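Local structure of shikimate 5-dehydrogenase AroE (5-dehydroshikimate reductase) (Mycobacterium tuberculosis, 4P4G) at residues Ala117-Val122 with Ala184-Val189; Thr142-Val147 with Val166-Cys171; Pro208-Ala213 with Gly231-Gly236. The protein probably catalyses the reversible NADP-dependent reduction of 3-dehydroshikimate to shikimate, the fourth of seven steps leading to chorismate. All coordinates share one frame; numbering follows the deposited sequence.

Interaction 1 of 3, residues Ala117-Val122 with Ala184-Val189; sequences AGHALV and AAEVLV
The imidazole of H119 and the carboxylate of E186 meet at one end of this parallel strand pair, which forms the middle of a Rossmann-type sheet. Their planes stand 74° apart, so the groups cross obliquely and do not stack. The ring turns its CD2 corner to the carbonyl of A184, with CD2 3.1 Å from A184 O, a close approach that a polarised imidazole C-H could favour. The carboxylate is held from above its plane: H119 N donates to E186 OE1 at 2.9 Å. An extended chain beyond CG carries this oxygen across to the opposite backbone. There it lies 3.2 Å from G118 CA, where the glycine, without a side chain, leaves room for it.

The backbone pairing starts irregularly. H119 O is taken by E186 N in place of V187 N, in an almost straight bond (N-H...O 177°) that arrives from above the carbonyl plane. The regular parallel ladder begins with L121, which uses both its polar backbone atoms: its N donates to V187 O, and its O accepts from V189 N, both nearly along the C=O axes.

Side chains divide between two buried faces. A120, V122, V187 and V189 share one, where A132 and L136 of helix 129-139 pack on V122; the small A120 suits this crowded layer. On the other face the leucines run alongside each other, L188 CD1 resting 3.6 Å from L121 CB, and A181 and V182 close over L121. V187 CG1 sits between its own backbone N and carbonyl carbon (chi1 59°), which places it tightly against A120 CB at 3.5 Å.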
ATOM      1  N   ALA A 117      13.775   7.685 -10.534  1.00 23.88           N
ATOM      2  CA  ALA A 117      13.906   8.903 -11.339  1.00 25.71           C
ATOM      3  C   ALA A 117      13.613   8.735 -12.829  1.00 28.21           C
ATOM      4  O   ALA A 117      13.644   9.713 -13.585  1.00 32.28           O
ATOM      5  CB  ALA A 117      15.287   9.508 -11.147  1.00 27.00           C
ATOM      6  N   GLY A 118      13.338   7.506 -13.252  1.00 26.82           N
ATOM      7  CA  GLY A 118      13.188   7.232 -14.671  1.00 24.11           C
ATOM      8  C   GLY A 118      11.829   6.676 -15.041  1.00 20.77           C
ATOM      9  O   GLY A 118      10.802   7.200 -14.615  1.00 18.95           O
ATOM     10  N   HIS A 119      11.826   5.627 -15.855  1.00 16.13           N
ATOM     11  CA  HIS A 119      10.577   5.019 -16.296  1.00 15.78           C
ATOM     12  C   HIS A 119      10.138   3.990 -15.275  1.00 14.62           C
ATOM     13  O   HIS A 119      10.965   3.221 -14.772  1.00 14.35           O
ATOM     14  CB  HIS A 119      10.772   4.351 -17.657  1.00 17.25           C
ATOM     15  CG  HIS A 119      11.472   5.216 -18.658  1.00 23.34           C
ATOM     16  ND1 HIS A 119      10.890   6.339 -19.206  1.00 27.05           N
ATOM     17  CD2 HIS A 119      12.702   5.121 -19.217  1.00 26.46           C
ATOM     18  CE1 HIS A 119      11.735   6.904 -20.051  1.00 27.73           C
ATOM     19  NE2 HIS A 119      12.840   6.181 -20.080  1.00 29.15           N
ATOM     20  N   ALA A 120       8.842   3.959 -14.967  1.00  9.22           N
ATOM     21  CA  ALA A 120       8.328   3.032 -13.963  1.00  9.11           C
ATOM     22  C   ALA A 120       7.147   2.247 -14.502  1.00  9.85           C
ATOM     23  O   ALA A 120       6.501   2.671 -15.459  1.00  9.76           O
ATOM     24  CB  ALA A 120       7.914   3.778 -12.703  1.00 11.87           C
ATOM     25  N   LEU A 121       6.882   1.105 -13.881  1.00  7.88           N
ATOM     26  CA  LEU A 121       5.739   0.267 -14.216  1.00 10.80           C
ATOM     27  C   LEU A 121       4.943   0.032 -12.945  1.00 10.82           C
ATOM     28  O   LEU A 121       5.519  -0.189 -11.875  1.00 12.54           O
ATOM     29  CB  LEU A 121       6.259  -1.064 -14.756  1.00 14.29           C
ATOM     30  CG  LEU A 121       5.554  -1.885 -15.817  1.00 21.55           C
ATOM     31  CD1 LEU A 121       5.306  -1.050 -17.040  1.00 25.69           C
ATOM     32  CD2 LEU A 121       6.465  -3.045 -16.183  1.00 20.22           C
ATOM     33  N   VAL A 122       3.617   0.080 -13.046  1.00  8.56           N
ATOM     34  CA  VAL A 122       2.759  -0.244 -11.912  1.00  8.20           C
ATOM     35  C   VAL A 122       1.832  -1.339 -12.368  1.00  8.46           C
ATOM     36  O   VAL A 122       1.175  -1.200 -13.394  1.00  9.59           O
ATOM     37  CB  VAL A 122       1.908   0.970 -11.460  1.00  9.94           C
ATOM     38  CG1 VAL A 122       0.762   0.534 -10.530  1.00 10.98           C
ATOM     39  CG2 VAL A 122       2.791   2.026 -10.791  1.00 10.41           C
ATOM     40  N   ALA A 184      11.861  -0.763 -21.095  1.00 25.58           N
ATOM     41  CA  ALA A 184      12.096   0.667 -20.895  1.00 28.87           C
ATOM     42  C   ALA A 184      12.167   1.053 -19.415  1.00 28.47           C
ATOM     43  O   ALA A 184      12.765   2.069 -19.056  1.00 30.83           O
ATOM     44  CB  ALA A 184      11.022   1.476 -21.598  1.00 30.73           C
ATOM     45  N   ALA A 185      11.566   0.234 -18.559  1.00 25.50           N
ATOM     46  CA  ALA A 185      11.351   0.613 -17.169  1.00 21.86           C
ATOM     47  C   ALA A 185      12.520   0.278 -16.247  1.00 19.33           C
ATOM     48  O   ALA A 185      13.251  -0.690 -16.471  1.00 20.50           O
ATOM     49  CB  ALA A 185      10.071  -0.012 -16.652  1.00 22.54           C
ATOM     50  N   GLU A 186      12.677   1.078 -15.196  1.00 14.49           N
ATOM     51  CA  GLU A 186      13.753   0.876 -14.233  1.00 14.46           C
ATOM     52  C   GLU A 186      13.231   0.389 -12.889  1.00 13.95           C
ATOM     53  O   GLU A 186      13.992  -0.125 -12.074  1.00 16.63           O
ATOM     54  CB  GLU A 186      14.547   2.172 -14.078  1.00 17.92           C
ATOM     55  CG  GLU A 186      15.077   2.686 -15.414  1.00 24.58           C
ATOM     56  CD  GLU A 186      15.270   4.191 -15.439  1.00 29.89           C
ATOM     57  OE1 GLU A 186      14.612   4.854 -16.279  1.00 27.45           O
ATOM     58  OE2 GLU A 186      16.070   4.703 -14.621  1.00 34.05           O
ATOM     59  N   VAL A 187      11.930   0.541 -12.670  1.00  8.85           N
ATOM     60  CA  VAL A 187      11.311   0.109 -11.425  1.00  8.09           C
ATOM     61  C   VAL A 187       9.917  -0.416 -11.701  1.00 11.43           C
ATOM     62  O   VAL A 187       9.205   0.110 -12.554  1.00 11.01           O
ATOM     63  CB  VAL A 187      11.304   1.237 -10.357  1.00 13.31           C
ATOM     64  CG1 VAL A 187      10.553   2.445 -10.847  1.00 16.23           C
ATOM     65  CG2 VAL A 187      10.732   0.747  -9.048  1.00 13.80           C
ATOM     66  N   LEU A 188       9.553  -1.477 -10.993  1.00  9.05           N
ATOM     67  CA  LEU A 188       8.233  -2.082 -11.094  1.00  9.67           C
ATOM     68  C   LEU A 188       7.605  -2.135  -9.704  1.00  9.33           C
ATOM     69  O   LEU A 188       8.203  -2.665  -8.765  1.00  9.97           O
ATOM     70  CB  LEU A 188       8.383  -3.497 -11.663  1.00 13.43           C
ATOM     71  CG  LEU A 188       7.207  -4.461 -11.663  1.00 16.05           C
ATOM     72  CD1 LEU A 188       6.104  -3.873 -12.488  1.00 17.09           C
ATOM     73  CD2 LEU A 188       7.637  -5.822 -12.225  1.00 17.26           C
ATOM     74  N   VAL A 189       6.411  -1.569  -9.555  1.00  8.47           N
ATOM     75  CA  VAL A 189       5.662  -1.735  -8.315  1.00  7.38           C
ATOM     76  C   VAL A 189       4.471  -2.637  -8.587  1.00  7.98           C
ATOM     77  O   VAL A 189       3.598  -2.297  -9.396  1.00  8.75           O
ATOM     78  CB  VAL A 189       5.179  -0.405  -7.733  1.00  9.92           C
ATOM     79  CG1 VAL A 189       4.428  -0.661  -6.426  1.00 10.53           C
ATOM     80  CG2 VAL A 189       6.363   0.558  -7.517  1.00 11.03           C
TER

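Interaction 2 of 3, residues Thr142-Val147 with Val166-Cys171; sequences TDITVV and VATRFC
Strands 143-147 and 167-171 are the two parallel strands of a beta-alpha-beta unit, joined through helix 151-163, at one edge of the Rossmann-type sheet. Four backbone bonds satisfy the facing donors and acceptors. I144 N donates to A167 O at 2.9 Å, within the carbonyl plane, and I144 O accepts from R169 N in a slightly longer bond of 3.1 Å. Two residues on, V146 repeats the pattern: its N donates to R169 O at 2.8 Å, nearly straight (171°), and its O receives C171 N. The alternate residues D143, T145 and V147 turn their backbone polar groups to strand 119-123, so the strand is bonded along both margins.

The side-chain hydroxyl of T168 is satisfied within its own segment, donating to V166 O at 3.0 Å from above the carbonyl plane. With OG1 anti to the carbonyl carbon, its CG2 is left to meet V146 CG2. This suits a beta-branched residue with one polar and one apolar arm. On the same face the side chains of I144 and V166 cross at about a right angle, CG1 against CG1, with L136 and V133 of helix 129-139 packing on I144; beside it V146 meets A154 and L157 of helix 151-163.

On the other face R169 leaves the backbone in the crowded position (chi1 76°) and runs extended to NE, folding its guanidinium over T145. T145 OG1 lies 3.0 Å from R169 NH2, but above the guanidinium face and at too poor an angle for a hydrogen bond. T145 CG2 lies against the same face, toward its rim, and also touches C171 CB at 3.6 Å.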
ATOM      1  N   THR A 142       9.845   9.892 -14.435  1.00 19.39           N
ATOM      2  CA  THR A 142       9.510  10.692 -15.619  1.00 22.05           C
ATOM      3  C   THR A 142       8.219  10.212 -16.281  1.00 20.61           C
ATOM      4  O   THR A 142       7.480  10.997 -16.888  1.00 22.48           O
ATOM      5  CB  THR A 142      10.647  10.707 -16.661  1.00 25.06           C
ATOM      6  OG1 THR A 142      10.966   9.365 -17.055  1.00 26.13           O
ATOM      7  CG2 THR A 142      11.901  11.387 -16.104  1.00 28.20           C
ATOM      8  N   ASP A 143       7.936   8.922 -16.160  1.00 14.85           N
ATOM      9  CA  ASP A 143       6.757   8.368 -16.799  1.00 16.17           C
ATOM     10  C   ASP A 143       6.388   7.042 -16.168  1.00 11.76           C
ATOM     11  O   ASP A 143       7.247   6.337 -15.631  1.00 11.20           O
ATOM     12  CB  ASP A 143       6.975   8.206 -18.303  1.00 23.38           C
ATOM     13  CG  ASP A 143       7.840   7.029 -18.632  1.00 30.43           C
ATOM     14  OD1 ASP A 143       9.065   7.135 -18.433  1.00 34.94           O
ATOM     15  OD2 ASP A 143       7.298   5.996 -19.083  1.00 33.11           O
ATOM     16  N   ILE A 144       5.098   6.725 -16.200  1.00  9.62           N
ATOM     17  CA  ILE A 144       4.583   5.521 -15.584  1.00  8.88           C
ATOM     18  C   ILE A 144       3.735   4.765 -16.590  1.00 14.22           C
ATOM     19  O   ILE A 144       2.879   5.346 -17.244  1.00 12.34           O
ATOM     20  CB  ILE A 144       3.717   5.853 -14.353  1.00 11.44           C
ATOM     21  CG1 ILE A 144       4.595   6.433 -13.232  1.00 12.05           C
ATOM     22  CG2 ILE A 144       2.938   4.604 -13.886  1.00 11.90           C
ATOM     23  CD1 ILE A 144       3.804   7.105 -12.101  1.00 12.58           C
ATOM     24  N   THR A 145       3.984   3.466 -16.730  1.00  8.82           N
ATOM     25  CA  THR A 145       3.084   2.625 -17.517  1.00  9.02           C
ATOM     26  C   THR A 145       2.250   1.788 -16.543  1.00  9.58           C
ATOM     27  O   THR A 145       2.793   1.128 -15.658  1.00 11.01           O
ATOM     28  CB  THR A 145       3.875   1.730 -18.506  1.00 11.59           C
ATOM     29  OG1 THR A 145       4.585   2.552 -19.448  1.00 13.80           O
ATOM     30  CG2 THR A 145       2.942   0.786 -19.270  1.00 10.19           C
ATOM     31  N   VAL A 146       0.924   1.850 -16.676  1.00  9.38           N
ATOM     32  CA  VAL A 146       0.019   1.067 -15.836  1.00  9.45           C
ATOM     33  C   VAL A 146      -0.388  -0.194 -16.585  1.00 11.04           C
ATOM     34  O   VAL A 146      -0.902  -0.121 -17.699  1.00 11.91           O
ATOM     35  CB  VAL A 146      -1.245   1.869 -15.490  1.00 10.70           C
ATOM     36  CG1 VAL A 146      -2.273   0.988 -14.755  1.00 11.87           C
ATOM     37  CG2 VAL A 146      -0.880   3.080 -14.651  1.00 12.96           C
ATOM     38  N   VAL A 147      -0.138  -1.347 -15.979  1.00  9.39           N
ATOM     39  CA  VAL A 147      -0.497  -2.631 -16.577  1.00 11.86           C
ATOM     40  C   VAL A 147      -1.559  -3.259 -15.687  1.00 13.34           C
ATOM     41  O   VAL A 147      -1.308  -3.542 -14.531  1.00 11.92           O
ATOM     42  CB  VAL A 147       0.710  -3.594 -16.637  1.00 14.16           C
ATOM     43  CG1 VAL A 147       0.343  -4.861 -17.403  1.00 15.72           C
ATOM     44  CG2 VAL A 147       1.911  -2.925 -17.286  1.00 14.89           C
ATOM     45  N   VAL A 166       2.960  13.505 -14.364  1.00 18.51           N
ATOM     46  CA  VAL A 166       3.740  12.399 -14.912  1.00 17.03           C
ATOM     47  C   VAL A 166       3.091  11.852 -16.181  1.00 16.24           C
ATOM     48  O   VAL A 166       1.888  11.599 -16.193  1.00 18.02           O
ATOM     49  CB  VAL A 166       3.884  11.260 -13.883  1.00 20.79           C
ATOM     50  CG1 VAL A 166       4.595  10.074 -14.495  1.00 22.14           C
ATOM     51  CG2 VAL A 166       4.646  11.744 -12.667  1.00 22.55           C
ATOM     52  N   ALA A 167       3.879  11.672 -17.240  1.00 14.32           N
ATOM     53  CA  ALA A 167       3.383  11.047 -18.473  1.00 13.81           C
ATOM     54  C   ALA A 167       3.020   9.600 -18.185  1.00 14.50           C
ATOM     55  O   ALA A 167       3.880   8.790 -17.822  1.00 14.69           O
ATOM     56  CB  ALA A 167       4.420  11.124 -19.591  1.00 13.82           C
ATOM     57  N   THR A 168       1.740   9.269 -18.325  1.00 13.53           N
ATOM     58  CA  THR A 168       1.264   7.946 -17.929  1.00 11.24           C
ATOM     59  C   THR A 168       0.506   7.312 -19.094  1.00 13.07           C
ATOM     60  O   THR A 168      -0.125   8.021 -19.879  1.00 15.85           O
ATOM     61  CB  THR A 168       0.367   8.046 -16.657  1.00 18.31           C
ATOM     62  OG1 THR A 168       1.065   8.769 -15.633  1.00 19.86           O
ATOM     63  CG2 THR A 168       0.009   6.664 -16.099  1.00 17.63           C
ATOM     64  N   ARG A 169       0.596   5.988 -19.238  1.00 11.54           N
ATOM     65  CA  ARG A 169      -0.173   5.294 -20.269  1.00 13.23           C
ATOM     66  C   ARG A 169      -0.532   3.900 -19.789  1.00 11.40           C
ATOM     67  O   ARG A 169       0.021   3.406 -18.797  1.00 10.86           O
ATOM     68  CB  ARG A 169       0.603   5.207 -21.585  1.00 15.57           C
ATOM     69  CG  ARG A 169       1.702   4.149 -21.547  1.00 18.69           C
ATOM     70  CD  ARG A 169       2.681   4.279 -22.705  1.00 25.36           C
ATOM     71  NE  ARG A 169       3.936   3.599 -22.385  1.00 31.56           N
ATOM     72  CZ  ARG A 169       4.153   2.294 -22.535  1.00 35.85           C
ATOM     73  NH1 ARG A 169       3.201   1.502 -23.022  1.00 37.50           N
ATOM     74  NH2 ARG A 169       5.329   1.776 -22.202  1.00 35.79           N
ATOM     75  N   PHE A 170      -1.483   3.283 -20.486  1.00 13.56           N
ATOM     76  CA  PHE A 170      -1.949   1.940 -20.159  1.00 15.40           C
ATOM     77  C   PHE A 170      -1.358   0.922 -21.120  1.00 14.08           C
ATOM     78  O   PHE A 170      -1.246   1.189 -22.315  1.00 15.48           O
ATOM     79  CB  PHE A 170      -3.480   1.897 -20.243  1.00 17.85           C
ATOM     80  CG  PHE A 170      -4.053   0.506 -20.294  1.00 18.58           C
ATOM     81  CD1 PHE A 170      -3.914  -0.353 -19.213  1.00 18.46           C
ATOM     82  CD2 PHE A 170      -4.753   0.072 -21.406  1.00 21.18           C
ATOM     83  CE1 PHE A 170      -4.449  -1.634 -19.245  1.00 18.94           C
ATOM     84  CE2 PHE A 170      -5.293  -1.211 -21.453  1.00 22.29           C
ATOM     85  CZ  PHE A 170      -5.143  -2.062 -20.367  1.00 21.37           C
ATOM     86  N   CYS A 171      -0.982  -0.239 -20.582  1.00 14.17           N
ATOM     87  CA  CYS A 171      -0.522  -1.371 -21.381  1.00 14.92           C
ATOM     88  C   CYS A 171      -1.248  -2.629 -20.918  1.00 15.76           C
ATOM     89  O   CYS A 171      -1.201  -2.976 -19.739  1.00 15.87           O
ATOM     90  CB  CYS A 171       0.990  -1.553 -21.212  1.00 16.04           C
ATOM     91  SG  CYS A 171       1.690  -2.971 -22.105  1.00 22.59           S
TER

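Interaction 3 of 3, residues Pro208-Ala213 with Gly231-Gly236; sequences PVLLDA and GRVISG
I234 is the apolar hub of this parallel pair, and its branches reach in different directions. CG2 meets L211 CD1 at 3.7 Å, while CD1 touches V209 CG1 at 4.0 Å; L113 of helix 105-113 packs on all three residues. The branched and bulky chains fill this face of the sheet, whereas L210 and V233 turn to the other, against V226 of helix 221-229.

Farther out, I234 CD1 sits over the centre of the R232 guanidinium, 3.7 Å above its plane, so the extended arginine shields the isoleucine tip with a flat face. The backbone ladder runs from P208 O, which takes R232 N, through L210, bonded to both R232 O and I234 N, to D212 N, which donates to I234 O at 3.0 Å and 172°.

At the polar end, D212 OD1 accepts from I214 N and OD2 pairs with T220 OG1. S235, a fitting N-cap, turns OG to L237 N, and a water donates to both A213 O and G236 O. Helix 236-252, which follows, carries three shikimate-pocket residues, L240, Q243 and Q247. The two strands, linked by helix 221-229, form a beta-alpha-beta unit of a Rossmann-type sheet, their C-terminal ends turned to the substrate site.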
ATOM      1  N   PRO A 208      14.883  -3.907 -13.315  1.00 12.97           N
ATOM      2  CA  PRO A 208      16.031  -3.696 -12.421  1.00 12.82           C
ATOM      3  C   PRO A 208      15.672  -3.656 -10.931  1.00 11.91           C
ATOM      4  O   PRO A 208      16.491  -4.055 -10.091  1.00 12.64           O
ATOM      5  CB  PRO A 208      16.565  -2.326 -12.866  1.00 15.42           C
ATOM      6  CG  PRO A 208      16.108  -2.189 -14.297  1.00 15.62           C
ATOM      7  CD  PRO A 208      14.761  -2.836 -14.323  1.00 12.54           C
ATOM      8  N   VAL A 209      14.486  -3.145 -10.605  1.00 12.55           N
ATOM      9  CA  VAL A 209      14.039  -3.023  -9.215  1.00 12.47           C
ATOM     10  C   VAL A 209      12.570  -3.411  -9.131  1.00 10.99           C
ATOM     11  O   VAL A 209      11.755  -2.953  -9.945  1.00 11.52           O
ATOM     12  CB  VAL A 209      14.169  -1.575  -8.690  1.00 13.23           C
ATOM     13  CG1 VAL A 209      13.741  -1.483  -7.218  1.00 14.21           C
ATOM     14  CG2 VAL A 209      15.576  -1.048  -8.853  1.00 16.43           C
ATOM     15  N   LEU A 210      12.235  -4.251  -8.152  1.00  7.52           N
ATOM     16  CA  LEU A 210      10.859  -4.675  -7.911  1.00  7.25           C
ATOM     17  C   LEU A 210      10.453  -4.329  -6.496  1.00  8.49           C
ATOM     18  O   LEU A 210      11.133  -4.714  -5.533  1.00  9.17           O
ATOM     19  CB  LEU A 210      10.729  -6.194  -8.064  1.00  7.74           C
ATOM     20  CG  LEU A 210       9.489  -6.830  -7.407  1.00  8.58           C
ATOM     21  CD1 LEU A 210       8.198  -6.439  -8.140  1.00  9.71           C
ATOM     22  CD2 LEU A 210       9.622  -8.357  -7.328  1.00  9.20           C
ATOM     23  N   LEU A 211       9.345  -3.609  -6.359  1.00  6.68           N
ATOM     24  CA  LEU A 211       8.707  -3.481  -5.057  1.00  8.05           C
ATOM     25  C   LEU A 211       7.435  -4.297  -5.128  1.00  7.73           C
ATOM     26  O   LEU A 211       6.561  -4.007  -5.937  1.00  6.64           O
ATOM     27  CB  LEU A 211       8.393  -2.005  -4.749  1.00  7.66           C
ATOM     28  CG  LEU A 211       7.541  -1.743  -3.503  1.00  8.96           C
ATOM     29  CD1 LEU A 211       8.206  -2.312  -2.236  1.00 11.76           C
ATOM     30  CD2 LEU A 211       7.271  -0.255  -3.339  1.00 11.28           C
ATOM     31  N   ASP A 212       7.327  -5.353  -4.315  1.00  9.58           N
ATOM     32  CA  ASP A 212       6.118  -6.174  -4.334  1.00 10.32           C
ATOM     33  C   ASP A 212       5.296  -5.848  -3.102  1.00 13.14           C
ATOM     34  O   ASP A 212       5.807  -5.899  -1.988  1.00 14.85           O
ATOM     35  CB  ASP A 212       6.483  -7.671  -4.367  1.00 13.24           C
ATOM     36  CG  ASP A 212       5.340  -8.553  -4.866  1.00 17.48           C
ATOM     37  OD1 ASP A 212       4.163  -8.169  -4.677  1.00 16.73           O
ATOM     38  OD2 ASP A 212       5.620  -9.635  -5.443  1.00 17.67           O
ATOM     39  N   ALA A 213       4.029  -5.493  -3.289  1.00 10.42           N
ATOM     40  CA  ALA A 213       3.173  -5.178  -2.143  1.00 11.37           C
ATOM     41  C   ALA A 213       2.880  -6.396  -1.272  1.00 12.11           C
ATOM     42  O   ALA A 213       2.562  -6.270  -0.086  1.00 13.76           O
ATOM     43  CB  ALA A 213       1.883  -4.527  -2.607  1.00 11.90           C
ATOM     44  N   GLY A 231      17.858  -8.675 -10.477  1.00 12.69           N
ATOM     45  CA  GLY A 231      17.187  -7.453 -10.068  1.00 13.41           C
ATOM     46  C   GLY A 231      17.126  -7.298  -8.564  1.00 14.76           C
ATOM     47  O   GLY A 231      17.296  -8.275  -7.834  1.00 17.84           O
ATOM     48  N   ARG A 232      16.899  -6.073  -8.100  1.00 14.26           N
ATOM     49  CA  ARG A 232      16.704  -5.811  -6.679  1.00 12.61           C
ATOM     50  C   ARG A 232      15.287  -6.115  -6.235  1.00 12.49           C
ATOM     51  O   ARG A 232      14.330  -5.589  -6.799  1.00 12.18           O
ATOM     52  CB  ARG A 232      17.024  -4.360  -6.334  1.00 16.77           C
ATOM     53  CG  ARG A 232      16.753  -4.073  -4.870  1.00 19.75           C
ATOM     54  CD  ARG A 232      17.099  -2.669  -4.450  1.00 24.68           C
ATOM     55  NE  ARG A 232      16.942  -2.545  -3.003  1.00 26.61           N
ATOM     56  CZ  ARG A 232      16.720  -1.402  -2.368  1.00 28.72           C
ATOM     57  NH1 ARG A 232      16.621  -0.270  -3.048  1.00 28.25           N
ATOM     58  NH2 ARG A 232      16.592  -1.399  -1.049  1.00 30.23           N
ATOM     59  N   VAL A 233      15.148  -6.950  -5.209  1.00 11.04           N
ATOM     60  CA  VAL A 233      13.819  -7.314  -4.708  1.00 11.55           C
ATOM     61  C   VAL A 233      13.531  -6.651  -3.366  1.00 13.54           C
ATOM     62  O   VAL A 233      14.298  -6.812  -2.403  1.00 12.17           O
ATOM     63  CB  VAL A 233      13.674  -8.835  -4.562  1.00 14.41           C
ATOM     64  CG1 VAL A 233      12.347  -9.178  -3.893  1.00 14.50           C
ATOM     65  CG2 VAL A 233      13.776  -9.515  -5.931  1.00 16.91           C
ATOM     66  N   ILE A 234      12.417  -5.923  -3.300  1.00 11.01           N
ATOM     67  CA  ILE A 234      11.973  -5.290  -2.058  1.00 10.36           C
ATOM     68  C   ILE A 234      10.609  -5.867  -1.689  1.00 10.27           C
ATOM     69  O   ILE A 234       9.642  -5.753  -2.451  1.00 10.60           O
ATOM     70  CB  ILE A 234      11.883  -3.757  -2.209  1.00  9.65           C
ATOM     71  CG1 ILE A 234      13.193  -3.197  -2.766  1.00 11.11           C
ATOM     72  CG2 ILE A 234      11.528  -3.098  -0.880  1.00 11.96           C
ATOM     73  CD1 ILE A 234      13.078  -1.789  -3.308  1.00 13.11           C
ATOM     74  N   SER A 235      10.528  -6.505  -0.527  1.00  9.01           N
ATOM     75  CA  SER A 235       9.300  -7.202  -0.156  1.00 10.18           C
ATOM     76  C   SER A 235       8.244  -6.250   0.386  1.00  9.60           C
ATOM     77  O   SER A 235       8.536  -5.092   0.729  1.00  9.25           O
ATOM     78  CB  SER A 235       9.580  -8.282   0.879  1.00 12.48           C
ATOM     79  OG  SER A 235       9.493  -7.763   2.180  1.00 13.52           O
ATOM     80  N   GLY A 236       7.016  -6.750   0.476  1.00 10.54           N
ATOM     81  CA  GLY A 236       5.896  -5.990   1.005  1.00 10.90           C
ATOM     82  C   GLY A 236       6.081  -5.578   2.451  1.00  8.65           C
ATOM     83  O   GLY A 236       5.398  -4.672   2.943  1.00  9.70           O
TER
HETATM   84  O   HOH W   1       2.694  -4.249   1.830  1.00 25.19           O

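How the interactions relate
All three contacts belong to one six-stranded parallel sheet, ordered 167-172, 143-148, 119-123, 187-190, 209-212, 232-234. Interaction 1 holds the central pair; its centre lies about 9 Å from that of interaction 2 and about 11 Å from that of interaction 3. The two outer contacts occupy opposite edges, about 18 Å between centres, with their nearest atoms about 11 Å apart. Backbone bonds of A120 and V122 with T145 join strands 119-123 and 143-148, and L188 bonds to V209 and L211 on the other side. Along the chain, interaction 2 falls between the halves of interaction 1, and interaction 3 follows. This two-directional build-up from a central first strand is the Rossmann plan, consistent with NADP binding.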